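Local coordinates for protein glycosyltransferase (Rickettsia africae, PDB 7MI0) that probably transfers a sugar from an activated donor to an acceptor, working as a GT-B glycosyltransferase, at residues V85-A90 with W114-A119; K154-N160 with K176-R182; H227-V231 with V260-I264. All coordinates share one frame. Residues are numbered along the deposited sequence.

In the fold
A GT-B glycosyltransferase pairs two Rossmann-like domains across a cleft, and these contacts sample the principle that each domain is built from parallel strands with helices laid against them. Interactions 1 and 2 belong to the N-terminal domain, interaction 3 to the C-terminal one. Interaction 1 joins two neighbouring helices and interaction 2 closes the last strand pair of the same sheet; their centres are 24 Å apart, their nearest atoms about 10 Å. Interaction 3, again helix on helix, has its centre 35 Å from interaction 2 and 46 Å from interaction 1. Interaction 2 approaches the domain interface, where such enzymes generally bind their substrates, and residues 159-160 bond there to Ala-301 and Glu-326.

Interaction 1: residues V85-A90 with W114-A119; sequences VILNNA and WSSYLA
Ile-86, Ala-90 and Leu-118 form the apolar centre where two helices meet. Ile-86 (mt) sets CG2 3.6 Å from CB of Trp-114 and 4.3 Å from CD1 of Leu-118. Leu-118, also mt, places CB 3.6 Å from CB of Ala-90, while its CD1 lies 3.7 Å from CD2 of Leu-87 at the exposed margin. Both segments are regular alpha-helix, with axes 7.9 Å apart at a crossing angle of -47°. The small residues permit this proximity: CA of Ala-90 and CA of Ser-115 are just 4.3 Å apart, and CB of Ala-90 rests 3.3 Å from O of Ser-115. At the polar edge Ser-115 (m) donates OG to O of Ile-86 at 3.1 Å, a carbonyl that already accepts the helical bond from N of Ala-90. Beyond, Ile-93 and Ile-97 of helix 83-100 continue the seam over Ala-119. Helices 83-100 and 114-122 flank strand 104-107 in sequence, a neighbouring pair of the kind that covers one face of a Rossmann-like parallel sheet.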
ATOM      1  N   VAL A  85     -15.404   5.711  27.190  1.00 68.29           N
ATOM      2  CA  VAL A  85     -15.694   5.160  25.872  1.00 63.11           C
ATOM      3  C   VAL A  85     -14.758   4.000  25.560  1.00 62.48           C
ATOM      4  O   VAL A  85     -15.172   2.999  24.964  1.00 65.10           O
ATOM      5  CB  VAL A  85     -15.614   6.269  24.809  1.00 70.36           C
ATOM      6  CG1 VAL A  85     -15.771   5.688  23.415  1.00 72.27           C
ATOM      7  CG2 VAL A  85     -16.686   7.317  25.077  1.00 70.42           C
ATOM      8  N   ILE A  86     -13.489   4.106  25.963  1.00 63.18           N
ATOM      9  CA  ILE A  86     -12.556   2.998  25.761  1.00 58.89           C
ATOM     10  C   ILE A  86     -13.035   1.759  26.507  1.00 60.08           C
ATOM     11  O   ILE A  86     -13.091   0.657  25.948  1.00 58.59           O
ATOM     12  CB  ILE A  86     -11.135   3.398  26.198  1.00 55.05           C
ATOM     13  CG1 ILE A  86     -10.605   4.534  25.329  1.00 61.58           C
ATOM     14  CG2 ILE A  86     -10.211   2.207  26.122  1.00 50.47           C
ATOM     15  CD1 ILE A  86      -9.250   5.032  25.748  1.00 61.70           C
ATOM     16  N   LEU A  87     -13.400   1.926  27.782  1.00 57.94           N
ATOM     17  CA  LEU A  87     -13.858   0.793  28.579  1.00 53.93           C
ATOM     18  C   LEU A  87     -15.169   0.233  28.047  1.00 56.12           C
ATOM     19  O   LEU A  87     -15.394  -0.982  28.094  1.00 56.01           O
ATOM     20  CB  LEU A  87     -14.016   1.204  30.040  1.00 54.14           C
ATOM     21  CG  LEU A  87     -12.730   1.451  30.820  1.00 56.15           C
ATOM     22  CD1 LEU A  87     -13.053   1.941  32.218  1.00 67.20           C
ATOM     23  CD2 LEU A  87     -11.907   0.183  30.882  1.00 55.17           C
ATOM     24  N   ASN A  88     -16.050   1.096  27.544  1.00 57.97           N
ATOM     25  CA  ASN A  88     -17.338   0.612  27.066  1.00 59.53           C
ATOM     26  C   ASN A  88     -17.219  -0.050  25.698  1.00 62.18           C
ATOM     27  O   ASN A  88     -17.868  -1.072  25.445  1.00 59.79           O
ATOM     28  CB  ASN A  88     -18.350   1.751  27.024  1.00 56.50           C
ATOM     29  CG  ASN A  88     -19.742   1.267  26.715  1.00 60.82           C
ATOM     30  OD1 ASN A  88     -20.379   0.611  27.541  1.00 64.27           O
ATOM     31  ND2 ASN A  88     -20.224   1.574  25.515  1.00 59.58           N
ATOM     32  N   ASN A  89     -16.408   0.518  24.798  1.00 60.02           N
ATOM     33  CA  ASN A  89     -16.107  -0.183  23.555  1.00 58.94           C
ATOM     34  C   ASN A  89     -15.467  -1.531  23.845  1.00 56.51           C
ATOM     35  O   ASN A  89     -15.824  -2.542  23.231  1.00 60.52           O
ATOM     36  CB  ASN A  89     -15.194   0.666  22.662  1.00 61.04           C
ATOM     37  CG  ASN A  89     -15.944   1.766  21.924  1.00 63.48           C
ATOM     38  OD1 ASN A  89     -17.163   1.707  21.759  1.00 63.61           O
ATOM     39  ND2 ASN A  89     -15.210   2.774  21.469  1.00 65.77           N
ATOM     40  N   ALA A  90     -14.533  -1.570  24.796  1.00 53.80           N
ATOM     41  CA  ALA A  90     -13.911  -2.838  25.159  1.00 57.14           C
ATOM     42  C   ALA A  90     -14.952  -3.853  25.609  1.00 59.61           C
ATOM     43  O   ALA A  90     -14.838  -5.045  25.301  1.00 65.53           O
ATOM     44  CB  ALA A  90     -12.865  -2.616  26.250  1.00 58.83           C
ATOM     45  N   TRP A 114      -6.503   0.406  22.242  1.00 58.76           N
ATOM     46  CA  TRP A 114      -6.861   0.311  23.654  1.00 57.39           C
ATOM     47  C   TRP A 114      -8.060  -0.609  23.875  1.00 57.04           C
ATOM     48  O   TRP A 114      -7.976  -1.594  24.614  1.00 54.47           O
ATOM     49  CB  TRP A 114      -7.157   1.702  24.216  1.00 52.13           C
ATOM     50  CG  TRP A 114      -6.056   2.711  24.064  1.00 58.10           C
ATOM     51  CD1 TRP A 114      -6.114   3.880  23.365  1.00 68.43           C
ATOM     52  CD2 TRP A 114      -4.744   2.653  24.638  1.00 62.99           C
ATOM     53  NE1 TRP A 114      -4.921   4.553  23.465  1.00 72.89           N
ATOM     54  CE2 TRP A 114      -4.063   3.821  24.240  1.00 69.24           C
ATOM     55  CE3 TRP A 114      -4.077   1.729  25.447  1.00 65.73           C
ATOM     56  CZ2 TRP A 114      -2.750   4.087  24.624  1.00 70.24           C
ATOM     57  CZ3 TRP A 114      -2.773   1.996  25.827  1.00 68.63           C
ATOM     58  CH2 TRP A 114      -2.124   3.165  25.416  1.00 71.05           C
ATOM     59  N   SER A 115      -9.187  -0.301  23.228  1.00 56.10           N
ATOM     60  CA  SER A 115     -10.413  -1.053  23.483  1.00 52.65           C
ATOM     61  C   SER A 115     -10.270  -2.518  23.080  1.00 55.54           C
ATOM     62  O   SER A 115     -10.754  -3.410  23.786  1.00 55.28           O
ATOM     63  CB  SER A 115     -11.587  -0.407  22.748  1.00 54.63           C
ATOM     64  OG  SER A 115     -11.788   0.930  23.172  1.00 58.57           O
ATOM     65  N   SER A 116      -9.608  -2.786  21.953  1.00 54.13           N
ATOM     66  CA  SER A 116      -9.460  -4.167  21.503  1.00 52.96           C
ATOM     67  C   SER A 116      -8.531  -4.953  22.419  1.00 55.86           C
ATOM     68  O   SER A 116      -8.794  -6.123  22.725  1.00 60.03           O
ATOM     69  CB  SER A 116      -8.940  -4.196  20.069  1.00 50.24           C
ATOM     70  OG  SER A 116      -9.721  -3.364  19.235  1.00 54.17           O
ATOM     71  N   TYR A 117      -7.435  -4.328  22.860  1.00 52.14           N
ATOM     72  CA  TYR A 117      -6.506  -4.986  23.774  1.00 50.64           C
ATOM     73  C   TYR A 117      -7.193  -5.378  25.079  1.00 60.36           C
ATOM     74  O   TYR A 117      -6.956  -6.468  25.618  1.00 59.40           O
ATOM     75  CB  TYR A 117      -5.316  -4.067  24.051  1.00 50.99           C
ATOM     76  CG  TYR A 117      -4.429  -4.551  25.165  1.00 54.17           C
ATOM     77  CD1 TYR A 117      -3.496  -5.554  24.944  1.00 52.23           C
ATOM     78  CD2 TYR A 117      -4.523  -4.010  26.442  1.00 55.96           C
ATOM     79  CE1 TYR A 117      -2.681  -6.009  25.965  1.00 56.20           C
ATOM     80  CE2 TYR A 117      -3.714  -4.460  27.471  1.00 53.98           C
ATOM     81  CZ  TYR A 117      -2.795  -5.459  27.224  1.00 57.69           C
ATOM     82  OH  TYR A 117      -1.986  -5.909  28.238  1.00 61.90           O
ATOM     83  N   LEU A 118      -8.040  -4.500  25.613  1.00 60.02           N
ATOM     84  CA  LEU A 118      -8.791  -4.859  26.808  1.00 59.86           C
ATOM     85  C   LEU A 118      -9.736  -6.020  26.528  1.00 62.74           C
ATOM     86  O   LEU A 118      -9.894  -6.917  27.364  1.00 64.74           O
ATOM     87  CB  LEU A 118      -9.559  -3.645  27.334  1.00 62.81           C
ATOM     88  CG  LEU A 118      -8.743  -2.517  27.973  1.00 54.15           C
ATOM     89  CD1 LEU A 118      -9.646  -1.380  28.421  1.00 52.89           C
ATOM     90  CD2 LEU A 118      -7.936  -3.043  29.141  1.00 52.18           C
ATOM     91  N   ALA A 119     -10.363  -6.029  25.348  1.00 61.52           N
ATOM     92  CA  ALA A 119     -11.343  -7.065  25.045  1.00 59.19           C
ATOM     93  C   ALA A 119     -10.698  -8.442  25.018  1.00 60.01           C
ATOM     94  O   ALA A 119     -11.306  -9.430  25.451  1.00 62.13           O
ATOM     95  CB  ALA A 119     -12.032  -6.770  23.714  1.00 57.42           C
TER

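Interaction 2: residues K154-N160 with K176-R182; sequences KVVAVSN and KIVVIER
In parallel pairing every second residue of one strand bonds through its N to the residue before its partner and through its O to the residue after it, the residues between turning to the other neighbour; residues 154-157 and 177-179 give a compact example. Val-155, Val-156 and Ala-157 pair with Ile-177, Val-178 and Val-179, with CA atoms 4.8 to 5.0 Å apart; the two strands cross at -33°. Val-155 N donates to Lys-176 O (2.8 Å), Val-178 N to Val-155 O (2.8 Å), Ala-157 N to Val-178 O (3.0 Å) and Ile-180 N to Ala-157 O (3.0 Å). Val-156 turns its backbone bonds the other way, to Thr-129 and Phe-131 of strand 126-131. On one face CG1 of Val-156 meets CD1 of Ile-180 at 3.7 Å, beneath helix 378-393; on the other, CG2 of Val-155 meets CG1 of Ile-177 at 3.7 Å, on the side of helix 160-168. Past the ladder, Arg-182 NH2 bonds to Ile-180 O (2.7 Å), and CG1 of Val-158 lies over a guanidinium face. Charged ends find partners elsewhere: Lys-154 NZ at Asp-175 O, Lys-176 NZ at Leu-150 O, and Glu-181 in a salt bridge with Lys-384. Ser-159, the N-cap of helix 160-168, bonds through OG to Val-162 N and Ala-301 O, while Asn-160 N meets Glu-326. Backbone bonds thus close the beta-alpha-beta unit, while polar groups beyond the strands tie it to the C-terminal half of the chain.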
ATOM      1  N   LYS A 154       2.487 -11.483  19.010  1.00 47.25           N
ATOM      2  CA  LYS A 154       3.246 -11.190  17.804  1.00 50.90           C
ATOM      3  C   LYS A 154       2.726  -9.902  17.179  1.00 43.84           C
ATOM      4  O   LYS A 154       1.604  -9.467  17.446  1.00 44.83           O
ATOM      5  CB  LYS A 154       3.168 -12.346  16.793  1.00 49.87           C
ATOM      6  CG  LYS A 154       3.798 -13.635  17.275  1.00 45.50           C
ATOM      7  CD  LYS A 154       5.070 -13.934  16.516  1.00 59.52           C
ATOM      8  CE  LYS A 154       5.806 -15.122  17.110  1.00 68.89           C
ATOM      9  NZ  LYS A 154       6.346 -14.808  18.464  1.00 70.07           N
ATOM     10  N   VAL A 155       3.567  -9.281  16.354  1.00 42.70           N
ATOM     11  CA  VAL A 155       3.183  -8.110  15.584  1.00 44.42           C
ATOM     12  C   VAL A 155       3.611  -8.332  14.142  1.00 45.82           C
ATOM     13  O   VAL A 155       4.544  -9.086  13.856  1.00 46.66           O
ATOM     14  CB  VAL A 155       3.805  -6.812  16.137  1.00 48.99           C
ATOM     15  CG1 VAL A 155       3.197  -6.460  17.493  1.00 43.40           C
ATOM     16  CG2 VAL A 155       5.320  -6.965  16.240  1.00 47.01           C
ATOM     17  N   VAL A 156       2.916  -7.663  13.225  1.00 42.35           N
ATOM     18  CA  VAL A 156       3.187  -7.781  11.795  1.00 40.80           C
ATOM     19  C   VAL A 156       3.618  -6.422  11.263  1.00 41.34           C
ATOM     20  O   VAL A 156       2.949  -5.413  11.506  1.00 44.69           O
ATOM     21  CB  VAL A 156       1.966  -8.311  11.019  1.00 36.56           C
ATOM     22  CG1 VAL A 156       2.166  -8.145   9.534  1.00 33.41           C
ATOM     23  CG2 VAL A 156       1.724  -9.769  11.344  1.00 37.69           C
ATOM     24  N   ALA A 157       4.735  -6.400  10.544  1.00 40.10           N
ATOM     25  CA  ALA A 157       5.183  -5.230   9.809  1.00 42.51           C
ATOM     26  C   ALA A 157       4.980  -5.468   8.317  1.00 41.88           C
ATOM     27  O   ALA A 157       5.339  -6.528   7.795  1.00 43.11           O
ATOM     28  CB  ALA A 157       6.654  -4.924  10.103  1.00 44.98           C
ATOM     29  N   VAL A 158       4.395  -4.477   7.636  1.00 37.35           N
ATOM     30  CA  VAL A 158       4.114  -4.590   6.206  1.00 36.92           C
ATOM     31  C   VAL A 158       5.356  -4.429   5.349  1.00 45.43           C
ATOM     32  O   VAL A 158       5.259  -4.538   4.118  1.00 50.38           O
ATOM     33  CB  VAL A 158       3.095  -3.540   5.724  1.00 41.81           C
ATOM     34  CG1 VAL A 158       1.809  -3.610   6.534  1.00 38.75           C
ATOM     35  CG2 VAL A 158       3.710  -2.152   5.783  1.00 45.43           C
ATOM     36  N   SER A 159       6.513  -4.163   5.951  1.00 43.44           N
ATOM     37  CA  SER A 159       7.765  -4.062   5.211  1.00 45.26           C
ATOM     38  C   SER A 159       8.919  -4.221   6.187  1.00 47.45           C
ATOM     39  O   SER A 159       8.738  -4.192   7.406  1.00 54.04           O
ATOM     40  CB  SER A 159       7.863  -2.732   4.453  1.00 51.52           C
ATOM     41  OG  SER A 159       7.794  -1.614   5.328  1.00 50.55           O
ATOM     42  N   ASN A 160      10.118  -4.394   5.637  1.00 48.93           N
ATOM     43  CA  ASN A 160      11.291  -4.392   6.500  1.00 51.97           C
ATOM     44  C   ASN A 160      11.620  -2.994   6.986  1.00 51.99           C
ATOM     45  O   ASN A 160      12.262  -2.846   8.030  1.00 56.66           O
ATOM     46  CB  ASN A 160      12.498  -4.993   5.785  1.00 53.62           C
ATOM     47  CG  ASN A 160      12.464  -6.511   5.766  1.00 64.03           C
ATOM     48  OD1 ASN A 160      12.819  -7.166   6.753  1.00 69.78           O
ATOM     49  ND2 ASN A 160      12.037  -7.079   4.641  1.00 58.04           N
ATOM     50  N   LYS A 176       9.225 -11.188  18.150  1.00 68.30           N
ATOM     51  CA  LYS A 176       7.818 -10.825  18.125  1.00 64.05           C
ATOM     52  C   LYS A 176       7.364 -10.322  16.764  1.00 61.18           C
ATOM     53  O   LYS A 176       6.158 -10.346  16.482  1.00 56.64           O
ATOM     54  CB  LYS A 176       7.533  -9.743  19.174  1.00 59.84           C
ATOM     55  CG  LYS A 176       7.648 -10.207  20.616  1.00 61.30           C
ATOM     56  CD  LYS A 176       7.194  -9.106  21.554  1.00 63.15           C
ATOM     57  CE  LYS A 176       7.610  -9.363  22.989  1.00 60.42           C
ATOM     58  NZ  LYS A 176       6.968 -10.585  23.541  1.00 70.23           N
ATOM     59  N   ILE A 177       8.293  -9.879  15.916  1.00 61.91           N
ATOM     60  CA  ILE A 177       7.970  -9.168  14.683  1.00 55.96           C
ATOM     61  C   ILE A 177       8.017 -10.136  13.514  1.00 51.49           C
ATOM     62  O   ILE A 177       9.054 -10.753  13.244  1.00 61.72           O
ATOM     63  CB  ILE A 177       8.926  -7.993  14.433  1.00 59.33           C
ATOM     64  CG1 ILE A 177       9.002  -7.079  15.657  1.00 58.05           C
ATOM     65  CG2 ILE A 177       8.477  -7.221  13.199  1.00 53.41           C
ATOM     66  CD1 ILE A 177      10.063  -6.007  15.538  1.00 56.19           C
ATOM     67  N   VAL A 178       6.904 -10.233  12.798  1.00 51.13           N
ATOM     68  CA  VAL A 178       6.788 -11.034  11.587  1.00 44.08           C
ATOM     69  C   VAL A 178       6.538 -10.079  10.433  1.00 43.14           C
ATOM     70  O   VAL A 178       5.628  -9.245  10.502  1.00 46.36           O
ATOM     71  CB  VAL A 178       5.653 -12.066  11.717  1.00 41.40           C
ATOM     72  CG1 VAL A 178       5.412 -12.771  10.410  1.00 45.30           C
ATOM     73  CG2 VAL A 178       5.975 -13.064  12.818  1.00 46.59           C
ATOM     74  N   VAL A 179       7.344 -10.180   9.384  1.00 43.54           N
ATOM     75  CA  VAL A 179       7.162  -9.346   8.202  1.00 41.89           C
ATOM     76  C   VAL A 179       6.239 -10.064   7.226  1.00 44.84           C
ATOM     77  O   VAL A 179       6.456 -11.237   6.900  1.00 49.47           O
ATOM     78  CB  VAL A 179       8.508  -9.017   7.540  1.00 45.05           C
ATOM     79  CG1 VAL A 179       8.306  -8.018   6.405  1.00 43.59           C
ATOM     80  CG2 VAL A 179       9.482  -8.479   8.567  1.00 51.45           C
ATOM     81  N   ILE A 180       5.206  -9.361   6.766  1.00 41.28           N
ATOM     82  CA  ILE A 180       4.304  -9.854   5.724  1.00 42.09           C
ATOM     83  C   ILE A 180       4.241  -8.758   4.660  1.00 42.76           C
ATOM     84  O   ILE A 180       3.408  -7.850   4.738  1.00 41.88           O
ATOM     85  CB  ILE A 180       2.906 -10.183   6.256  1.00 37.27           C
ATOM     86  CG1 ILE A 180       2.996 -11.145   7.436  1.00 38.01           C
ATOM     87  CG2 ILE A 180       2.032 -10.760   5.154  1.00 34.60           C
ATOM     88  CD1 ILE A 180       1.647 -11.524   8.002  1.00 38.32           C
ATOM     89  N   GLU A 181       5.121  -8.839   3.662  1.00 41.58           N
ATOM     90  CA  GLU A 181       5.176  -7.805   2.635  1.00 42.85           C
ATOM     91  C   GLU A 181       3.829  -7.661   1.934  1.00 39.91           C
ATOM     92  O   GLU A 181       3.003  -8.575   1.909  1.00 42.27           O
ATOM     93  CB  GLU A 181       6.250  -8.114   1.588  1.00 46.38           C
ATOM     94  CG  GLU A 181       7.678  -8.134   2.094  1.00 46.14           C
ATOM     95  CD  GLU A 181       8.089  -9.496   2.618  1.00 54.16           C
ATOM     96  OE1 GLU A 181       7.207 -10.243   3.108  1.00 52.99           O
ATOM     97  OE2 GLU A 181       9.295  -9.821   2.532  1.00 56.86           O
ATOM     98  N   ARG A 182       3.620  -6.487   1.353  1.00 38.31           N
ATOM     99  CA  ARG A 182       2.381  -6.214   0.648  1.00 38.68           C
ATOM    100  C   ARG A 182       2.366  -6.928  -0.696  1.00 45.75           C
ATOM    101  O   ARG A 182       3.392  -7.048  -1.370  1.00 50.19           O
ATOM    102  CB  ARG A 182       2.214  -4.710   0.457  1.00 45.11           C
ATOM    103  CG  ARG A 182       2.140  -3.945   1.763  1.00 44.56           C
ATOM    104  CD  ARG A 182       0.953  -4.404   2.581  1.00 46.41           C
ATOM    105  NE  ARG A 182       1.303  -5.436   3.548  1.00 43.87           N
ATOM    106  CZ  ARG A 182       0.426  -6.062   4.322  1.00 43.85           C
ATOM    107  NH1 ARG A 182      -0.872  -5.815   4.236  1.00 44.46           N
ATOM    108  NH2 ARG A 182       0.863  -6.957   5.208  1.00 38.18           N
TER

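Interaction 3: residues H227-V231 with V260-I264; sequences HLVLV and VKELI
This is a wholly apolar, side-by-side contact between two helices of the C-terminal domain, both resting on its parallel sheet. The short segments 227-231 and 260-264 run almost in the same direction, with 6° between their axes and a closest approach of 10.2 Å, so side chains rather than backbones bridge the gap. Both are regular alpha-helix, held by Val-231 N to His-227 O (3.0 Å) and Ile-264 N to Val-260 O (2.9 Å). The register sets Leu-228 against Val-260 (CA atoms 6.4 Å apart) and, one turn on, Val-231 against Ile-264 (6.6 Å between CA atoms). Val-231, in its t rotamer, points toward the other helix and is wedged among three partners: its CG2 lies 3.8 Å from CG1 of Ile-264 and 4.3 Å from CG1 of Val-260, and its CG1 3.9 Å from CG of Leu-263. Leu-228 (mt) extends CD2 to within 3.7 Å of both CG2 of Val-260 and CD2 of Leu-263, the latter leucine being tp. CB of His-227 adds a smaller contribution, 4.0 Å from CG2 of Val-260. Underneath, His-227 and Val-231 touch Met-246 of strand 243-247, while Val-260 and Ile-264 touch Ile-275 of strand 273-276. Consecutive helices lying parallel over adjacent parallel strands, with branched aliphatic residues between, are typical of the alternating beta-alpha units of a Rossmann-like domain, here the C-terminal one of the GT-B fold.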
ATOM      1  N   HIS A 227       5.864  15.301  -7.116  1.00 66.35           N
ATOM      2  CA  HIS A 227       5.451  15.840  -8.408  1.00 60.44           C
ATOM      3  C   HIS A 227       6.353  16.983  -8.852  1.00 64.15           C
ATOM      4  O   HIS A 227       6.778  17.031 -10.011  1.00 68.23           O
ATOM      5  CB  HIS A 227       3.995  16.307  -8.341  1.00 64.15           C
ATOM      6  CG  HIS A 227       3.010  15.189  -8.194  1.00 64.03           C
ATOM      7  ND1 HIS A 227       2.784  14.547  -6.997  1.00 68.21           N
ATOM      8  CD2 HIS A 227       2.197  14.594  -9.099  1.00 67.02           C
ATOM      9  CE1 HIS A 227       1.871  13.607  -7.167  1.00 67.66           C
ATOM     10  NE2 HIS A 227       1.499  13.614  -8.434  1.00 70.08           N
ATOM     11  N   LEU A 228       6.667  17.906  -7.939  1.00 68.73           N
ATOM     12  CA  LEU A 228       7.505  19.047  -8.302  1.00 69.38           C
ATOM     13  C   LEU A 228       8.881  18.599  -8.784  1.00 69.22           C
ATOM     14  O   LEU A 228       9.431  19.176  -9.732  1.00 66.34           O
ATOM     15  CB  LEU A 228       7.632  19.996  -7.112  1.00 82.17           C
ATOM     16  CG  LEU A 228       6.335  20.627  -6.601  1.00 84.32           C
ATOM     17  CD1 LEU A 228       6.589  21.429  -5.333  1.00 70.22           C
ATOM     18  CD2 LEU A 228       5.708  21.500  -7.680  1.00 80.37           C
ATOM     19  N   VAL A 229       9.448  17.564  -8.153  1.00 67.89           N
ATOM     20  CA  VAL A 229      10.769  17.082  -8.551  1.00 65.90           C
ATOM     21  C   VAL A 229      10.720  16.472  -9.944  1.00 65.52           C
ATOM     22  O   VAL A 229      11.632  16.671 -10.756  1.00 66.33           O
ATOM     23  CB  VAL A 229      11.313  16.077  -7.517  1.00 65.33           C
ATOM     24  CG1 VAL A 229      12.711  15.613  -7.913  1.00 61.74           C
ATOM     25  CG2 VAL A 229      11.324  16.690  -6.128  1.00 64.23           C
ATOM     26  N   LEU A 230       9.657  15.722 -10.247  1.00 64.48           N
ATOM     27  CA  LEU A 230       9.522  15.130 -11.574  1.00 63.90           C
ATOM     28  C   LEU A 230       9.342  16.200 -12.644  1.00 67.41           C
ATOM     29  O   LEU A 230       9.875  16.069 -13.753  1.00 67.85           O
ATOM     30  CB  LEU A 230       8.352  14.142 -11.594  1.00 62.22           C
ATOM     31  CG  LEU A 230       7.993  13.518 -12.948  1.00 61.82           C
ATOM     32  CD1 LEU A 230       9.190  12.808 -13.560  1.00 56.17           C
ATOM     33  CD2 LEU A 230       6.822  12.558 -12.808  1.00 58.74           C
ATOM     34  N   VAL A 231       8.598  17.266 -12.335  1.00 65.81           N
ATOM     35  CA  VAL A 231       8.393  18.323 -13.321  1.00 68.53           C
ATOM     36  C   VAL A 231       9.702  19.047 -13.609  1.00 70.73           C
ATOM     37  O   VAL A 231      10.027  19.333 -14.768  1.00 66.34           O
ATOM     38  CB  VAL A 231       7.293  19.291 -12.852  1.00 71.09           C
ATOM     39  CG1 VAL A 231       7.200  20.495 -13.793  1.00 66.72           C
ATOM     40  CG2 VAL A 231       5.959  18.565 -12.780  1.00 63.88           C
ATOM     41  N   VAL A 260       1.271  22.722  -8.859  1.00 91.95           N
ATOM     42  CA  VAL A 260       1.987  21.907  -9.835  1.00 85.65           C
ATOM     43  C   VAL A 260       1.594  22.304 -11.250  1.00 87.78           C
ATOM     44  O   VAL A 260       2.455  22.575 -12.095  1.00 86.11           O
ATOM     45  CB  VAL A 260       1.731  20.413  -9.576  1.00 82.92           C
ATOM     46  CG1 VAL A 260       2.272  19.576 -10.726  1.00 77.77           C
ATOM     47  CG2 VAL A 260       2.364  19.989  -8.263  1.00 83.73           C
ATOM     48  N   LYS A 261       0.284  22.356 -11.527  1.00 91.06           N
ATOM     49  CA  LYS A 261      -0.187  22.725 -12.859  1.00 86.04           C
ATOM     50  C   LYS A 261       0.408  24.045 -13.318  1.00 85.58           C
ATOM     51  O   LYS A 261       0.657  24.233 -14.516  1.00 76.78           O
ATOM     52  CB  LYS A 261      -1.716  22.799 -12.877  1.00 76.87           C
ATOM     53  N   GLU A 262       0.663  24.962 -12.380  1.00 90.72           N
ATOM     54  CA  GLU A 262       1.300  26.229 -12.724  1.00 95.42           C
ATOM     55  C   GLU A 262       2.765  26.027 -13.096  1.00 92.31           C
ATOM     56  O   GLU A 262       3.241  26.588 -14.091  1.00 92.81           O
ATOM     57  CB  GLU A 262       1.169  27.218 -11.563  1.00 90.51           C
ATOM     58  N   LEU A 263       3.498  25.231 -12.313  1.00 89.02           N
ATOM     59  CA  LEU A 263       4.903  24.991 -12.624  1.00 86.30           C
ATOM     60  C   LEU A 263       5.054  24.335 -13.989  1.00 85.08           C
ATOM     61  O   LEU A 263       5.950  24.693 -14.763  1.00 82.20           O
ATOM     62  CB  LEU A 263       5.548  24.132 -11.536  1.00 83.60           C
ATOM     63  CG  LEU A 263       7.043  23.831 -11.693  1.00 75.89           C
ATOM     64  CD1 LEU A 263       7.829  25.102 -11.928  1.00 75.59           C
ATOM     65  CD2 LEU A 263       7.565  23.113 -10.466  1.00 78.58           C
ATOM     66  N   ILE A 264       4.181  23.376 -14.304  1.00 85.54           N
ATOM     67  CA  ILE A 264       4.150  22.808 -15.648  1.00 84.77           C
ATOM     68  C   ILE A 264       3.902  23.906 -16.676  1.00 89.17           C
ATOM     69  O   ILE A 264       4.513  23.922 -17.753  1.00 88.32           O
ATOM     70  CB  ILE A 264       3.087  21.695 -15.732  1.00 71.84           C
ATOM     71  CG1 ILE A 264       3.370  20.609 -14.696  1.00 75.08           C
ATOM     72  CG2 ILE A 264       3.048  21.082 -17.119  1.00 75.98           C
ATOM     73  CD1 ILE A 264       2.298  19.547 -14.614  1.00 73.15           C
TER